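Local atomic coordinates of alpha-fucosidase GH29 (Fusarium graminearum, PDB entry 4PSR), a protein that hydrolyses alpha-L-fucosidic linkages as a GH29 glycoside hydrolase, probably releasing alpha-1,6-linked fucose from the core N-acetylglucosamine of glycoproteins. Residues A[254-259]-A[265-270]. Sequence-based numbering, arbitrary orientation.
Sequences AYYFNR and KEVVTT
Val267 lays its CG2 methyl over one face of the Tyr256 ring, in a CH-pi contact 3.8 Å from CG2 to the ring centroid and only 14° off the ring normal. The two side chains approach from opposite directions. Tyr256 leaves the helix with CG anti to the backbone N (chi1 -174°), which carries its ring across to the incoming chain. The phenol end is closely packed too: Val267 CB lies 3.5 Å from Tyr256 CZ, and CG1 sits beside the hydroxyl.

Phe257, one residue on, meets the same methyl with its rim. Its CD1 is 4.2 Å from Val267 CG2, so that one branch covers the face of the tyrosine and borders the edge of the phenylalanine. Farther along, Phe257 CZ is 4.1 Å from Thr269 CG2; the two side chains cross at about a right angle, the methyl meeting the ring edge. The Phe257 ring also stacks with His17, a ligand of the bound sodium ion. Val268 starts away from the helix and touches Ile222 and Pro21.

The two hydroxyls find backbone acceptors elsewhere in the same chain: Tyr256 OH at Pro220 O and Thr269 OG1 at Ile223 O of strand 222-225. Thr269 turns OG1 anti to its own backbone N, leaving CG2 for Phe257. Val268 O is a van der Waals neighbour of the Tyr256 ring, in its plane at the edge, 3.4 Å from CE2.

Helix 254-259 and strand 268-270 run nearly antiparallel, at 152°, with their axes 9.9 Å apart. Helix 246-263 turns back through a short loop into strand 268-272, the fifth strand of the closed eight-stranded parallel barrel; this is the alpha-to-beta half of a beta-alpha-beta unit, the outer helix packed on its strand as in a TIM barrel.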
ATOM      1  N   ALA A 254      -1.973 -11.362 -18.793  1.00 12.59           N
ATOM      2  CA  ALA A 254      -1.094 -12.269 -19.531  1.00 11.53           C
ATOM      3  C   ALA A 254       0.088 -11.542 -20.188  1.00 11.52           C
ATOM      4  O   ALA A 254       1.221 -12.014 -20.125  1.00 13.15           O
ATOM      5  CB  ALA A 254      -1.882 -13.082 -20.580  1.00 12.33           C
ATOM      6  N   TYR A 255      -0.180 -10.374 -20.788  1.00 11.15           N
ATOM      7  CA  TYR A 255       0.886  -9.623 -21.449  1.00 10.25           C
ATOM      8  C   TYR A 255       1.981  -9.192 -20.478  1.00 12.09           C
ATOM      9  O   TYR A 255       3.162  -9.428 -20.707  1.00 12.83           O
ATOM     10  CB  TYR A 255       0.323  -8.432 -22.202  1.00 11.49           C
ATOM     11  CG  TYR A 255       1.290  -7.774 -23.151  1.00 13.13           C
ATOM     12  CD1 TYR A 255       1.305  -8.111 -24.496  1.00 15.94           C
ATOM     13  CD2 TYR A 255       2.187  -6.807 -22.721  1.00 12.98           C
ATOM     14  CE1 TYR A 255       2.171  -7.516 -25.382  1.00 18.08           C
ATOM     15  CE2 TYR A 255       3.052  -6.189 -23.607  1.00 16.49           C
ATOM     16  CZ  TYR A 255       3.033  -6.566 -24.945  1.00 17.92           C
ATOM     17  OH  TYR A 255       3.883  -5.972 -25.858  1.00 19.55           O
ATOM     18  N   TYR A 256       1.567  -8.613 -19.358  1.00 12.41           N
ATOM     19  CA  TYR A 256       2.519  -8.149 -18.368  1.00 11.39           C
ATOM     20  C   TYR A 256       3.275  -9.317 -17.732  1.00 12.42           C
ATOM     21  O   TYR A 256       4.505  -9.251 -17.593  1.00 11.09           O
ATOM     22  CB  TYR A 256       1.784  -7.336 -17.313  1.00 11.23           C
ATOM     23  CG  TYR A 256       2.689  -6.665 -16.279  1.00 11.91           C
ATOM     24  CD1 TYR A 256       3.935  -6.138 -16.626  1.00 11.85           C
ATOM     25  CD2 TYR A 256       2.281  -6.527 -14.952  1.00 10.43           C
ATOM     26  CE1 TYR A 256       4.730  -5.468 -15.687  1.00 11.73           C
ATOM     27  CE2 TYR A 256       3.075  -5.874 -14.010  1.00 11.27           C
ATOM     28  CZ  TYR A 256       4.290  -5.352 -14.387  1.00  9.91           C
ATOM     29  OH  TYR A 256       5.048  -4.701 -13.423  1.00 11.62           O
ATOM     30  N   PHE A 257       2.575 -10.386 -17.341  1.00 12.14           N
ATOM     31  CA  PHE A 257       3.246 -11.512 -16.703  1.00 11.76           C
ATOM     32  C   PHE A 257       4.196 -12.213 -17.692  1.00 13.91           C
ATOM     33  O   PHE A 257       5.276 -12.671 -17.315  1.00 13.82           O
ATOM     34  CB  PHE A 257       2.223 -12.502 -16.106  1.00 13.35           C
ATOM     35  CG  PHE A 257       1.352 -11.922 -15.025  1.00 13.83           C
ATOM     36  CD1 PHE A 257       1.692 -10.751 -14.356  1.00 14.17           C
ATOM     37  CD2 PHE A 257       0.179 -12.569 -14.662  1.00 13.57           C
ATOM     38  CE1 PHE A 257       0.865 -10.246 -13.368  1.00 12.94           C
ATOM     39  CE2 PHE A 257      -0.666 -12.051 -13.689  1.00 12.79           C
ATOM     40  CZ  PHE A 257      -0.304 -10.903 -13.011  1.00 12.41           C
ATOM     41  N   ASN A 258       3.840 -12.244 -18.975  1.00 12.91           N
ATOM     42  CA  ASN A 258       4.761 -12.785 -19.982  1.00 13.34           C
ATOM     43  C   ASN A 258       5.984 -11.893 -20.176  1.00 13.26           C
ATOM     44  O   ASN A 258       7.095 -12.389 -20.317  1.00 15.38           O
ATOM     45  CB  ASN A 258       4.056 -12.993 -21.323  1.00 14.55           C
ATOM     46  CG  ASN A 258       3.187 -14.224 -21.329  1.00 15.70           C
ATOM     47  OD1 ASN A 258       3.487 -15.202 -20.648  1.00 17.27           O
ATOM     48  ND2 ASN A 258       2.115 -14.195 -22.114  1.00 16.97           N
ATOM     49  N   ARG A 259       5.782 -10.582 -20.198  1.00 12.54           N
ATOM     50  CA  ARG A 259       6.923  -9.686 -20.320  1.00 14.02           C
ATOM     51  C   ARG A 259       7.849  -9.842 -19.117  1.00 14.59           C
ATOM     52  O   ARG A 259       9.061  -9.818 -19.268  1.00 13.84           O
ATOM     53  CB  ARG A 259       6.489  -8.231 -20.471  1.00 12.95           C
ATOM     54  CG  ARG A 259       5.886  -7.881 -21.821  1.00 18.85           C
ATOM     55  CD  ARG A 259       6.781  -8.259 -22.975  1.00 21.94           C
ATOM     56  NE  ARG A 259       6.458  -7.486 -24.173  1.00 25.86           N
ATOM     57  CZ  ARG A 259       6.754  -7.853 -25.417  1.00 43.25           C
ATOM     58  NH1 ARG A 259       7.390  -8.996 -25.651  1.00 34.32           N
ATOM     59  NH2 ARG A 259       6.409  -7.069 -26.433  1.00 43.44           N
ATOM     60  N   LYS A 265      12.430 -10.847 -14.630  1.00 15.77           N
ATOM     61  CA  LYS A 265      12.032 -10.066 -13.460  1.00 16.56           C
ATOM     62  C   LYS A 265      10.773 -10.657 -12.867  1.00 15.04           C
ATOM     63  O   LYS A 265       9.933 -11.185 -13.587  1.00 18.67           O
ATOM     64  CB  LYS A 265      11.675  -8.624 -13.852  1.00 22.43           C
ATOM     65  CG  LYS A 265      12.786  -7.856 -14.479  1.00 24.56           C
ATOM     66  CD  LYS A 265      12.747  -6.398 -14.093  1.00 36.77           C
ATOM     67  CE  LYS A 265      11.622  -5.638 -14.767  1.00 26.39           C
ATOM     68  NZ  LYS A 265      11.814  -4.186 -14.525  1.00 21.01           N
ATOM     69  N   GLU A 266      10.626 -10.534 -11.562  1.00 12.74           N
ATOM     70  CA  GLU A 266       9.401 -10.872 -10.856  1.00 12.03           C
ATOM     71  C   GLU A 266       8.587  -9.601 -10.709  1.00 12.49           C
ATOM     72  O   GLU A 266       8.948  -8.714  -9.942  1.00 15.25           O
ATOM     73  CB  GLU A 266       9.704 -11.446  -9.482  1.00 15.69           C
ATOM     74  CG  GLU A 266      10.467 -12.750  -9.509  1.00 16.34           C
ATOM     75  CD  GLU A 266      10.955 -13.091  -8.139  1.00 17.62           C
ATOM     76  OE1 GLU A 266      10.460 -14.063  -7.534  1.00 21.03           O
ATOM     77  OE2 GLU A 266      11.820 -12.341  -7.636  1.00 19.33           O
ATOM     78  N   VAL A 267       7.502  -9.506 -11.465  1.00 11.55           N
ATOM     79  CA  VAL A 267       6.708  -8.284 -11.527  1.00 11.95           C
ATOM     80  C   VAL A 267       5.475  -8.411 -10.670  1.00 12.67           C
ATOM     81  O   VAL A 267       5.039  -9.514 -10.306  1.00 12.36           O
ATOM     82  CB  VAL A 267       6.331  -7.877 -12.978  1.00 13.38           C
ATOM     83  CG1 VAL A 267       7.604  -7.695 -13.788  1.00 14.19           C
ATOM     84  CG2 VAL A 267       5.359  -8.893 -13.647  1.00 12.92           C
ATOM     85  N   VAL A 268       4.907  -7.263 -10.331  1.00 11.13           N
ATOM     86  CA  VAL A 268       3.734  -7.181  -9.462  1.00 10.10           C
ATOM     87  C   VAL A 268       2.690  -6.290 -10.083  1.00  9.91           C
ATOM     88  O   VAL A 268       3.010  -5.246 -10.655  1.00 10.69           O
ATOM     89  CB  VAL A 268       4.121  -6.572  -8.103  1.00 10.96           C
ATOM     90  CG1 VAL A 268       2.921  -6.374  -7.182  1.00 12.49           C
ATOM     91  CG2 VAL A 268       5.171  -7.436  -7.430  1.00 13.43           C
ATOM     92  N   THR A 269       1.408  -6.671  -9.989  1.00  9.79           N
ATOM     93  CA  THR A 269       0.356  -5.710 -10.263  1.00 10.84           C
ATOM     94  C   THR A 269      -0.612  -5.623  -9.082  1.00 10.21           C
ATOM     95  O   THR A 269      -0.878  -6.628  -8.405  1.00 10.96           O
ATOM     96  CB  THR A 269      -0.378  -6.011 -11.602  1.00 10.36           C
ATOM     97  OG1 THR A 269      -1.159  -4.886 -12.005  1.00 11.47           O
ATOM     98  CG2 THR A 269      -1.262  -7.255 -11.505  1.00 12.38           C
ATOM     99  N   THR A 270      -1.033  -4.406  -8.771  1.00 10.35           N
ATOM    100  CA  THR A 270      -1.937  -4.147  -7.653  1.00 10.28           C
ATOM    101  C   THR A 270      -3.292  -3.643  -8.178  1.00 12.77           C
ATOM    102  O   THR A 270      -3.399  -3.140  -9.314  1.00 12.78           O
ATOM    103  CB  THR A 270      -1.372  -3.108  -6.620  1.00 11.40           C
ATOM    104  OG1 THR A 270      -1.412  -1.796  -7.191  1.00 11.62           O
ATOM    105  CG2 THR A 270       0.053  -3.424  -6.185  1.00 12.67           C
TER